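Local coordinates for aldehyde dehydrogenase (Burkholderia vietnamiensis, PDB 5KF0), which probably oxidises aldehydes to carboxylic acids with a nicotinamide cofactor and binds NADPH, at residues V39-A44 against T190-L195; V183-S188 against L214-D219; V241-K246 against L256-N261. All blocks are in the same frame, centred on the assembly; numbering follows the deposited sequence.

Contact 1: residues V39-A44 against T190-L195; sequences VATRVA and TPVGAL
The puckered ring of Pro191 meets Val43 at one corner: its CG lies 4.1 Å from Val43 CG2, the two side chains crossing obliquely. Val31 of strand 29-32 and Glu98 of helix 88-99 also touch this ring. The Arg42 guanidinium, the planar group of the strand, has Val39 CG1 over the centre of one face, 3.8 Å above the plane; Arg42 points its CB away from 190-195 and makes no contact with it. Val43 serves two more partners. Its CG1 comes to Val192 CG2, and its CB sits 4.1 Å from Leu195 CD1, four residues on from Pro191. Strand 39-43 is an inner strand of the four-stranded N-terminal sheet, so these contacts lay that sheet against helix 192-202, the helix that follows strand 182-185 of the cofactor-binding sheet. Ala40 and Thr41 both pair with Val31 in a classic beta bulge. Thr41 OG1 stands anti to the backbone N (chi1 -174°) and bonds to Lys11 O, while Thr41 CG2 is the branch that meets Val192 CG2, at 3.7 Å. The Glu98 carboxylate accepts the backbone N-H groups of Val192 and Gly193, whereas no hydrogen bond links 39-44 to 190-195.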
loop_
_atom_site.group_PDB
_atom_site.type_symbol
_atom_site.label_atom_id
_atom_site.label_comp_id
_atom_site.label_asym_id
_atom_site.label_seq_id
_atom_site.Cartn_x
_atom_site.Cartn_y
_atom_site.Cartn_z
ATOM N N VAL A 39 -6.447 42.887 -28.809
ATOM C CA VAL A 39 -6.286 41.523 -29.300
ATOM C C VAL A 39 -4.798 41.204 -29.324
ATOM O O VAL A 39 -4.016 41.883 -30.000
ATOM C CB VAL A 39 -6.924 41.360 -30.687
ATOM C CG1 VAL A 39 -6.640 39.971 -31.251
ATOM C CG2 VAL A 39 -8.421 41.602 -30.594
ATOM N N ALA A 40 -4.394 40.190 -28.562
ATOM C CA ALA A 40 -2.990 39.800 -28.477
ATOM C C ALA A 40 -2.609 38.746 -29.511
ATOM O O ALA A 40 -1.477 38.750 -30.003
ATOM C CB ALA A 40 -2.672 39.276 -27.070
ATOM N N THR A 41 -3.522 37.839 -29.836
ATOM C CA THR A 41 -3.263 36.799 -30.825
ATOM C C THR A 41 -4.606 36.254 -31.276
ATOM O O THR A 41 -5.640 36.520 -30.659
ATOM C CB THR A 41 -2.364 35.685 -30.257
ATOM O OG1 THR A 41 -2.015 34.759 -31.295
ATOM C CG2 THR A 41 -3.079 34.926 -29.134
ATOM N N ARG A 42 -4.580 35.488 -32.362
ATOM C CA ARG A 42 -5.775 34.841 -32.886
ATOM C C ARG A 42 -5.477 33.360 -33.035
ATOM O O ARG A 42 -4.406 32.991 -33.518
ATOM C CB ARG A 42 -6.202 35.460 -34.223
ATOM C CG ARG A 42 -6.618 36.916 -34.079
ATOM C CD ARG A 42 -7.122 37.521 -35.378
ATOM N NE ARG A 42 -7.670 38.858 -35.147
ATOM C CZ ARG A 42 -6.927 39.956 -35.047
ATOM N NH1 ARG A 42 -5.606 39.873 -35.160
ATOM N NH2 ARG A 42 -7.496 41.135 -34.827
ATOM N N VAL A 43 -6.400 32.512 -32.596
ATOM C CA VAL A 43 -6.147 31.078 -32.636
ATOM C C VAL A 43 -7.270 30.394 -33.402
ATOM O O VAL A 43 -8.379 30.923 -33.552
ATOM C CB VAL A 43 -5.980 30.462 -31.223
ATOM C CG1 VAL A 43 -5.149 31.384 -30.320
ATOM C CG2 VAL A 43 -7.313 30.144 -30.606
ATOM N N ALA A 44 -6.959 29.204 -33.913
ATOM C CA ALA A 44 -7.938 28.429 -34.662
ATOM C C ALA A 44 -9.036 27.907 -33.739
ATOM O O ALA A 44 -8.759 27.316 -32.688
ATOM C CB ALA A 44 -7.247 27.269 -35.387
ATOM N N THR A 190 -8.399 31.868 -22.525
ATOM C CA THR A 190 -6.992 31.563 -22.238
ATOM C C THR A 190 -6.565 30.260 -22.909
ATOM O O THR A 190 -6.169 29.304 -22.231
ATOM C CB THR A 190 -6.750 31.467 -20.726
ATOM O OG1 THR A 190 -7.548 30.403 -20.174
ATOM C CG2 THR A 190 -7.086 32.779 -20.003
ATOM N N PRO A 191 -6.586 30.196 -24.246
ATOM C CA PRO A 191 -6.200 28.952 -24.935
ATOM C C PRO A 191 -4.718 28.791 -25.244
ATOM O O PRO A 191 -4.299 27.665 -25.554
ATOM C CB PRO A 191 -6.996 29.040 -26.245
ATOM C CG PRO A 191 -6.923 30.519 -26.574
ATOM C CD PRO A 191 -7.015 31.230 -25.209
ATOM N N VAL A 192 -3.917 29.858 -25.172
ATOM C CA VAL A 192 -2.575 29.810 -25.749
ATOM C C VAL A 192 -1.673 28.861 -24.969
ATOM O O VAL A 192 -0.889 28.109 -25.563
ATOM C CB VAL A 192 -1.972 31.220 -25.823
ATOM C CG1 VAL A 192 -0.524 31.146 -26.308
ATOM C CG2 VAL A 192 -2.821 32.099 -26.745
ATOM N N GLY A 193 -1.735 28.907 -23.635
ATOM C CA GLY A 193 -0.910 28.007 -22.840
ATOM C C GLY A 193 -1.117 26.549 -23.213
ATOM O O GLY A 193 -0.153 25.806 -23.426
ATOM N N ALA A 194 -2.384 26.129 -23.312
ATOM C CA ALA A 194 -2.697 24.757 -23.715
ATOM C C ALA A 194 -2.156 24.434 -25.106
ATOM O O ALA A 194 -1.739 23.292 -25.361
ATOM C CB ALA A 194 -4.213 24.540 -23.666
ATOM N N LEU A 195 -2.162 25.410 -26.017
ATOM C CA LEU A 195 -1.645 25.168 -27.361
ATOM C C LEU A 195 -0.121 25.112 -27.384
ATOM O O LEU A 195 0.454 24.470 -28.266
ATOM C CB LEU A 195 -2.152 26.236 -28.329
ATOM C CG LEU A 195 -3.671 26.192 -28.511
ATOM C CD1 LEU A 195 -4.135 27.408 -29.299
ATOM C CD2 LEU A 195 -4.126 24.895 -29.204
#

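Contact 2: residues V183-S188 against L214-D219; sequences VLKPAS and LPAHRD. With NDP (NADPH dihydro-nicotinamide-adenine-dinucleotide phosphate), chain E.
Lys185 NZ donates to Ala216 O at 2.9 Å, almost in line with the carbonyl bond (172° at the oxygen). The same nitrogen reaches Pro186 O at 2.8 Å from above that carbonyl's plane, and on NADPH it bonds to O2B, O2X and O3B, so five acceptors share one ammonium group. Its chain bends at chi3 (83°), which places CE, and at chi4, which brings NZ to Ala216 O and the ribose oxygens. Around the 2'-phosphate the grip is dense. Ser188 gives both its backbone N and its hydroxyl to O2X, with OG at 2.6 Å. Arg218 donates through its backbone N and through NE to O3X, the NE bond being 2.9 Å; its NH2 divides between O1X, in the guanidinium plane, and O2A of the diphosphate. Adenine C8A lies 3.5 Å above the centre of the Arg218 guanidinium. These bonds hold the phosphate that distinguishes NADPH from NADH, which probably favours NADP(H). Water 1 ties Pro186 O and Ser188 OG to Ala216 N.

Further back, Leu214 N bonds to Leu184 O at 2.9 Å, and Leu214 O receives a CA-H contact from Lys185. Val183 CG1 packs on Leu214 CD1 at 4.0 Å. Helix 48-60 touches Val183 and Leu214, and helix 222-226 meets Val183 and Lys185. The contact lies at the ends of neighbouring parallel strands 182-185 and 211-213 of the Rossmann-like six-stranded sheet, with strand 155-158 on the other side of 182-185.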
loop_
_atom_site.group_PDB
_atom_site.type_symbol
_atom_site.label_atom_id
_atom_site.label_comp_id
_atom_site.label_asym_id
_atom_site.label_seq_id
_atom_site.Cartn_x
_atom_site.Cartn_y
_atom_site.Cartn_z
ATOM N N VAL A 183 -8.821 14.446 -25.449
ATOM C CA VAL A 183 -9.143 15.663 -26.182
ATOM C C VAL A 183 -9.367 16.744 -25.133
ATOM O O VAL A 183 -10.256 16.605 -24.287
ATOM C CB VAL A 183 -10.392 15.499 -27.066
ATOM C CG1 VAL A 183 -10.627 16.779 -27.889
ATOM C CG2 VAL A 183 -10.251 14.277 -28.014
ATOM N N LEU A 184 -8.557 17.803 -25.181
ATOM C CA LEU A 184 -8.606 18.890 -24.206
ATOM C C LEU A 184 -9.234 20.122 -24.843
ATOM O O LEU A 184 -8.813 20.550 -25.923
ATOM C CB LEU A 184 -7.199 19.235 -23.700
ATOM C CG LEU A 184 -7.065 20.527 -22.866
ATOM C CD1 LEU A 184 -7.809 20.411 -21.533
ATOM C CD2 LEU A 184 -5.589 20.889 -22.630
ATOM N N LYS A 185 -10.241 20.679 -24.176
ATOM C CA LYS A 185 -10.820 21.965 -24.555
ATOM C C LYS A 185 -10.417 22.993 -23.511
ATOM O O LYS A 185 -10.962 22.989 -22.394
ATOM C CB LYS A 185 -12.346 21.887 -24.652
ATOM C CG LYS A 185 -12.947 23.121 -25.342
ATOM C CD LYS A 185 -14.403 23.373 -24.930
ATOM C CE LYS A 185 -14.463 24.152 -23.610
ATOM N NZ LYS A 185 -13.866 25.526 -23.788
ATOM N N PRO A 186 -9.474 23.875 -23.804
ATOM C CA PRO A 186 -9.116 24.920 -22.847
ATOM C C PRO A 186 -10.187 26.001 -22.827
ATOM O O PRO A 186 -11.080 26.043 -23.675
ATOM C CB PRO A 186 -7.792 25.459 -23.404
ATOM C CG PRO A 186 -7.992 25.339 -24.911
ATOM C CD PRO A 186 -8.781 24.043 -25.097
ATOM N N ALA A 187 -10.066 26.897 -21.851
ATOM C CA ALA A 187 -10.937 28.066 -21.817
ATOM C C ALA A 187 -10.652 28.978 -23.008
ATOM O O ALA A 187 -9.494 29.242 -23.345
ATOM C CB ALA A 187 -10.740 28.843 -20.515
ATOM N N SER A 188 -11.725 29.462 -23.648
ATOM C CA SER A 188 -11.562 30.277 -24.851
ATOM C C SER A 188 -10.874 31.597 -24.539
ATOM O O SER A 188 -10.221 32.180 -25.418
ATOM C CB SER A 188 -12.923 30.533 -25.503
ATOM O OG SER A 188 -13.553 29.317 -25.877
ATOM N N LEU A 214 -8.246 21.490 -28.615
ATOM C CA LEU A 214 -9.205 22.143 -29.505
ATOM C C LEU A 214 -9.887 23.302 -28.795
ATOM O O LEU A 214 -10.778 23.068 -27.952
ATOM C CB LEU A 214 -10.255 21.146 -29.993
ATOM C CG LEU A 214 -9.763 19.928 -30.774
ATOM C CD1 LEU A 214 -10.952 19.064 -31.174
ATOM C CD2 LEU A 214 -8.979 20.348 -32.003
ATOM N N PRO A 215 -9.538 24.542 -29.108
ATOM C CA PRO A 215 -10.317 25.671 -28.592
ATOM C C PRO A 215 -11.730 25.624 -29.153
ATOM O O PRO A 215 -11.931 25.362 -30.338
ATOM C CB PRO A 215 -9.547 26.899 -29.096
ATOM C CG PRO A 215 -8.165 26.378 -29.465
ATOM C CD PRO A 215 -8.403 24.973 -29.940
ATOM N N ALA A 216 -12.709 25.870 -28.288
ATOM C CA ALA A 216 -14.109 25.885 -28.688
ATOM C C ALA A 216 -14.898 26.577 -27.592
ATOM O O ALA A 216 -14.632 26.358 -26.407
ATOM C CB ALA A 216 -14.658 24.466 -28.912
ATOM N N HIS A 217 -15.841 27.426 -27.988
ATOM C CA HIS A 217 -16.716 28.064 -27.010
ATOM C C HIS A 217 -17.687 27.052 -26.414
ATOM O O HIS A 217 -18.048 26.058 -27.049
ATOM C CB HIS A 217 -17.499 29.204 -27.661
ATOM C CG HIS A 217 -16.640 30.312 -28.182
ATOM N ND1 HIS A 217 -16.011 31.216 -27.353
ATOM C CD2 HIS A 217 -16.330 30.683 -29.448
ATOM C CE1 HIS A 217 -15.336 32.086 -28.085
ATOM N NE2 HIS A 217 -15.517 31.789 -29.360
ATOM N N ARG A 218 -18.137 27.334 -25.185
ATOM C CA ARG A 218 -19.083 26.448 -24.508
ATOM C C ARG A 218 -20.285 26.105 -25.387
ATOM O O ARG A 218 -20.763 24.965 -25.373
ATOM C CB ARG A 218 -19.546 27.084 -23.197
ATOM C CG ARG A 218 -20.090 28.509 -23.316
ATOM C CD ARG A 218 -20.208 29.122 -21.928
ATOM N NE ARG A 218 -18.886 29.351 -21.348
ATOM C CZ ARG A 218 -18.655 29.601 -20.060
ATOM N NH1 ARG A 218 -19.661 29.649 -19.192
ATOM N NH2 ARG A 218 -17.420 29.803 -19.642
ATOM N N ASP A 219 -20.798 27.077 -26.151
ATOM C CA ASP A 219 -21.979 26.824 -26.967
ATOM C C ASP A 219 -21.703 25.905 -28.154
ATOM O O ASP A 219 -22.659 25.413 -28.761
ATOM C CB ASP A 219 -22.565 28.151 -27.451
ATOM C CG ASP A 219 -21.503 29.216 -27.628
ATOM O OD1 ASP A 219 -21.168 29.908 -26.634
ATOM O OD2 ASP A 219 -20.985 29.347 -28.755
HETATM P PA NDP E . -16.408 28.217 -16.345
HETATM O O1A NDP E . -17.294 27.208 -15.695
HETATM O O2A NDP E . -17.163 29.474 -16.777
HETATM O O5B NDP E . -15.640 27.622 -17.603
HETATM C C5B NDP E . -14.736 26.514 -17.368
HETATM C C4B NDP E . -14.574 25.741 -18.650
HETATM O O4B NDP E . -15.817 25.077 -18.972
HETATM C C3B NDP E . -14.223 26.590 -19.879
HETATM O O3B NDP E . -13.376 25.857 -20.760
HETATM C C2B NDP E . -15.596 26.786 -20.522
HETATM O O2B NDP E . -15.564 27.061 -21.938
HETATM C C1B NDP E . -16.167 25.398 -20.301
HETATM N N9A NDP E . -17.616 25.312 -20.438
HETATM C C8A NDP E . -18.578 26.112 -19.882
HETATM N N7A NDP E . -19.806 25.732 -20.150
HETATM C C5A NDP E . -19.637 24.607 -20.941
HETATM C C6A NDP E . -20.552 23.724 -21.548
HETATM N N6A NDP E . -21.882 23.861 -21.480
HETATM N N1A NDP E . -20.047 22.686 -22.254
HETATM C C2A NDP E . -18.722 22.553 -22.349
HETATM N N3A NDP E . -17.763 23.323 -21.827
HETATM C C4A NDP E . -18.292 24.338 -21.131
HETATM O O3 NDP E . -15.246 28.607 -15.334
HETATM P PN NDP E . -14.076 29.684 -15.392
HETATM O O1N NDP E . -13.246 29.458 -16.602
HETATM O O2N NDP E . -14.717 31.042 -15.268
HETATM O O5D NDP E . -13.190 29.377 -14.113
HETATM C C5D NDP E . -13.521 29.770 -12.771
HETATM C C4D NDP E . -14.191 28.613 -12.074
HETATM O O4D NDP E . -13.310 27.458 -12.073
HETATM C C3D NDP E . -14.514 28.916 -10.608
HETATM O O3D NDP E . -15.797 28.442 -10.217
HETATM C C2D NDP E . -13.380 28.202 -9.874
HETATM O O2D NDP E . -13.619 27.868 -8.512
HETATM C C1D NDP E . -13.201 26.968 -10.749
HETATM N N1N NDP E . -11.877 26.413 -10.496
HETATM C C2N NDP E . -11.716 25.158 -9.956
HETATM C C3N NDP E . -10.517 24.685 -9.563
HETATM C C7N NDP E . -10.335 23.296 -9.060
HETATM O O7N NDP E . -9.260 22.729 -9.301
HETATM N N7N NDP E . -11.293 22.744 -8.318
HETATM C C4N NDP E . -9.324 25.571 -9.590
HETATM C C5N NDP E . -9.547 26.746 -10.481
HETATM C C6N NDP E . -10.763 27.131 -10.818
HETATM P P2B NDP E . -15.414 28.594 -22.503
HETATM O O1X NDP E . -15.127 29.481 -21.349
HETATM O O2X NDP E . -14.344 28.465 -23.545
HETATM O O3X NDP E . -16.729 28.930 -23.174
HETATM O O HOH W 1 -11.560 27.292 -26.068
#

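Contact 3: residues V241-K246 against L256-N261; sequences VGWALK and LELGGN. With NDP (NADPH dihydro-nicotinamide-adenine-dinucleotide phosphate), chain E.
Leu256 and Leu258 each send a CD1 methyl over the same face of the Trp243 indole, whose CG is anti to the carbonyl carbon (chi1 -66°), beside the backbone N. Leu256 CD1 makes a CH-pi contact, 3.7 Å from the centroid of the six-membered ring and 23° off its normal, and Leu258 CD1 sits 3.4 Å from Trp243 NE1. The second methyls pack on the Gly242 backbone: Leu258 CD2 comes 4.0 Å from Gly242 CA, and Leu256 CD2 lies 3.6 Å from Gly242 O. With no side chain on Gly242, the helix can come this close to the strand. Val241 CG1 packs on adenine N7A at 3.4 Å.

A cation-pi contact joins the Trp243 ring to Lys251 of the second subunit.

Hydrogen bonds run outward, none of them between the two segments. Trp243 NE1 is bonded to Asp459 O, and Lys246 NZ to Gly250 O and Lys252 O of the second subunit. The carboxamide nitrogen N7N of NADPH donates to Leu258 O at 2.9 Å and to Glu257 OE1 at 3.1 Å.

Helix 239-248 thus packs on strand 253-257 inside a beta-alpha-beta unit of the Rossmann-like cofactor domain, and 256-260, Leu-Glu-Leu-Gly-Gly, is a familiar signature of aldehyde dehydrogenases at the nicotinamide site.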
loop_
_atom_site.group_PDB
_atom_site.type_symbol
_atom_site.label_atom_id
_atom_site.label_comp_id
_atom_site.label_asym_id
_atom_site.label_seq_id
_atom_site.Cartn_x
_atom_site.Cartn_y
_atom_site.Cartn_z
ATOM N N VAL A 241 -21.718 25.173 -13.973
ATOM C CA VAL A 241 -21.506 24.421 -15.206
ATOM C C VAL A 241 -21.279 22.942 -14.905
ATOM O O VAL A 241 -21.868 22.067 -15.550
ATOM C CB VAL A 241 -20.328 25.014 -15.999
ATOM C CG1 VAL A 241 -19.948 24.088 -17.155
ATOM C CG2 VAL A 241 -20.687 26.407 -16.519
ATOM N N GLY A 242 -20.391 22.650 -13.947
ATOM C CA GLY A 242 -19.994 21.271 -13.695
ATOM C C GLY A 242 -21.160 20.360 -13.364
ATOM O O GLY A 242 -21.266 19.251 -13.892
ATOM N N TRP A 243 -22.044 20.800 -12.466
ATOM C CA TRP A 243 -23.163 19.941 -12.093
ATOM C C TRP A 243 -24.148 19.775 -13.246
ATOM O O TRP A 243 -24.781 18.720 -13.376
ATOM C CB TRP A 243 -23.864 20.494 -10.846
ATOM C CG TRP A 243 -22.978 20.432 -9.627
ATOM C CD1 TRP A 243 -22.518 21.487 -8.887
ATOM C CD2 TRP A 243 -22.440 19.249 -9.021
ATOM N NE1 TRP A 243 -21.718 21.030 -7.858
ATOM C CE2 TRP A 243 -21.667 19.660 -7.909
ATOM C CE3 TRP A 243 -22.555 17.882 -9.296
ATOM C CZ2 TRP A 243 -20.991 18.749 -7.080
ATOM C CZ3 TRP A 243 -21.884 16.976 -8.473
ATOM C CH2 TRP A 243 -21.114 17.415 -7.375
ATOM N N ALA A 244 -24.266 20.789 -14.105
ATOM C CA ALA A 244 -25.117 20.670 -15.285
ATOM C C ALA A 244 -24.542 19.672 -16.286
ATOM O O ALA A 244 -25.291 18.903 -16.906
ATOM C CB ALA A 244 -25.290 22.043 -15.938
ATOM N N LEU A 245 -23.216 19.663 -16.453
ATOM C CA LEU A 245 -22.606 18.726 -17.395
ATOM C C LEU A 245 -22.731 17.290 -16.898
ATOM O O LEU A 245 -22.953 16.374 -17.699
ATOM C CB LEU A 245 -21.140 19.085 -17.653
ATOM C CG LEU A 245 -20.931 20.435 -18.352
ATOM C CD1 LEU A 245 -19.472 20.588 -18.749
ATOM C CD2 LEU A 245 -21.840 20.574 -19.575
ATOM N N LYS A 246 -22.628 17.074 -15.579
ATOM C CA LYS A 246 -22.829 15.727 -15.042
ATOM C C LYS A 246 -24.183 15.166 -15.467
ATOM O O LYS A 246 -24.287 13.988 -15.838
ATOM C CB LYS A 246 -22.704 15.742 -13.513
ATOM C CG LYS A 246 -22.841 14.364 -12.842
ATOM C CD LYS A 246 -22.659 14.483 -11.322
ATOM C CE LYS A 246 -22.563 13.123 -10.609
ATOM N NZ LYS A 246 -23.825 12.348 -10.603
ATOM N N LEU A 256 -15.374 16.058 -11.273
ATOM C CA LEU A 256 -15.652 17.493 -11.220
ATOM C C LEU A 256 -14.720 18.175 -10.229
ATOM O O LEU A 256 -14.635 17.759 -9.071
ATOM C CB LEU A 256 -17.103 17.766 -10.795
ATOM C CG LEU A 256 -18.188 17.179 -11.696
ATOM C CD1 LEU A 256 -19.552 17.495 -11.085
ATOM C CD2 LEU A 256 -18.098 17.734 -13.123
ATOM N N GLU A 257 -14.045 19.232 -10.677
ATOM C CA GLU A 257 -13.201 20.079 -9.828
ATOM C C GLU A 257 -13.793 21.482 -9.889
ATOM O O GLU A 257 -13.614 22.185 -10.885
ATOM C CB GLU A 257 -11.749 20.066 -10.317
ATOM C CG GLU A 257 -10.993 18.777 -9.991
ATOM C CD GLU A 257 -10.511 18.728 -8.554
ATOM O OE1 GLU A 257 -10.710 19.709 -7.797
ATOM O OE2 GLU A 257 -9.946 17.676 -8.171
ATOM N N LEU A 258 -14.491 21.903 -8.832
ATOM C CA LEU A 258 -15.292 23.119 -8.917
ATOM C C LEU A 258 -14.814 24.184 -7.929
ATOM O O LEU A 258 -13.616 24.265 -7.638
ATOM C CB LEU A 258 -16.772 22.773 -8.707
ATOM C CG LEU A 258 -17.200 21.513 -9.487
ATOM C CD1 LEU A 258 -18.597 21.070 -9.087
ATOM C CD2 LEU A 258 -17.130 21.736 -11.007
ATOM N N GLY A 259 -15.726 25.018 -7.431
ATOM C CA GLY A 259 -15.331 26.204 -6.685
ATOM C C GLY A 259 -15.878 26.264 -5.269
ATOM O O GLY A 259 -16.463 25.285 -4.796
ATOM N N GLY A 260 -15.711 27.399 -4.589
ATOM C CA GLY A 260 -16.207 27.513 -3.222
ATOM C C GLY A 260 -15.925 28.895 -2.663
ATOM O O GLY A 260 -15.410 29.779 -3.355
ATOM N N ASN A 261 -16.282 29.075 -1.390
ATOM C CA ASN A 261 -16.059 30.330 -0.669
ATOM C C ASN A 261 -15.169 30.041 0.541
ATOM O O ASN A 261 -15.615 30.120 1.692
ATOM C CB ASN A 261 -17.414 30.991 -0.253
ATOM C CG ASN A 261 -18.267 30.092 0.634
ATOM O OD1 ASN A 261 -18.064 28.872 0.710
ATOM N ND2 ASN A 261 -19.223 30.704 1.333
HETATM P PA NDP E . -16.408 28.217 -16.345
HETATM O O1A NDP E . -17.294 27.208 -15.695
HETATM O O2A NDP E . -17.163 29.474 -16.777
HETATM O O5B NDP E . -15.640 27.622 -17.603
HETATM C C5B NDP E . -14.736 26.514 -17.368
HETATM C C4B NDP E . -14.574 25.741 -18.650
HETATM O O4B NDP E . -15.817 25.077 -18.972
HETATM C C3B NDP E . -14.223 26.590 -19.879
HETATM O O3B NDP E . -13.376 25.857 -20.760
HETATM C C2B NDP E . -15.596 26.786 -20.522
HETATM O O2B NDP E . -15.564 27.061 -21.938
HETATM C C1B NDP E . -16.167 25.398 -20.301
HETATM N N9A NDP E . -17.616 25.312 -20.438
HETATM C C8A NDP E . -18.578 26.112 -19.882
HETATM N N7A NDP E . -19.806 25.732 -20.150
HETATM C C5A NDP E . -19.637 24.607 -20.941
HETATM C C6A NDP E . -20.552 23.724 -21.548
HETATM N N6A NDP E . -21.882 23.861 -21.480
HETATM N N1A NDP E . -20.047 22.686 -22.254
HETATM C C2A NDP E . -18.722 22.553 -22.349
HETATM N N3A NDP E . -17.763 23.323 -21.827
HETATM C C4A NDP E . -18.292 24.338 -21.131
HETATM O O3 NDP E . -15.246 28.607 -15.334
HETATM P PN NDP E . -14.076 29.684 -15.392
HETATM O O1N NDP E . -13.246 29.458 -16.602
HETATM O O2N NDP E . -14.717 31.042 -15.268
HETATM O O5D NDP E . -13.190 29.377 -14.113
HETATM C C5D NDP E . -13.521 29.770 -12.771
HETATM C C4D NDP E . -14.191 28.613 -12.074
HETATM O O4D NDP E . -13.310 27.458 -12.073
HETATM C C3D NDP E . -14.514 28.916 -10.608
HETATM O O3D NDP E . -15.797 28.442 -10.217
HETATM C C2D NDP E . -13.380 28.202 -9.874
HETATM O O2D NDP E . -13.619 27.868 -8.512
HETATM C C1D NDP E . -13.201 26.968 -10.749
HETATM N N1N NDP E . -11.877 26.413 -10.496
HETATM C C2N NDP E . -11.716 25.158 -9.956
HETATM C C3N NDP E . -10.517 24.685 -9.563
HETATM C C7N NDP E . -10.335 23.296 -9.060
HETATM O O7N NDP E . -9.260 22.729 -9.301
HETATM N N7N NDP E . -11.293 22.744 -8.318
HETATM C C4N NDP E . -9.324 25.571 -9.590
HETATM C C5N NDP E . -9.547 26.746 -10.481
HETATM C C6N NDP E . -10.763 27.131 -10.818
HETATM P P2B NDP E . -15.414 28.594 -22.503
HETATM O O1X NDP E . -15.127 29.481 -21.349
HETATM O O2X NDP E . -14.344 28.465 -23.545
HETATM O O3X NDP E . -16.729 28.930 -23.174
#

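Overall arrangement
Contacts 1 and 2 are neighbours, their centres about 11 Å apart: Pro215 packs on Val43, and Pro186 meets Pro191 and Ala194, with strand 182-185 leading in sequence to helix 192-202. Contact 3 lies about 24 Å, centre to centre, from contact 1, but shares with contact 2 both the six-stranded sheet and the NADPH. All three are largely buried; in contact 3, however, Trp243 and Lys246 are partly exposed and reach the second subunit. Chemistry follows place. Contact 1, where the N-terminal sheet meets helix 192-202, is purely apolar across its segments; contact 2 is rich in charge at the 2'-phosphate; contact 3 is apolar between helix and strand and polar toward the nicotinamide.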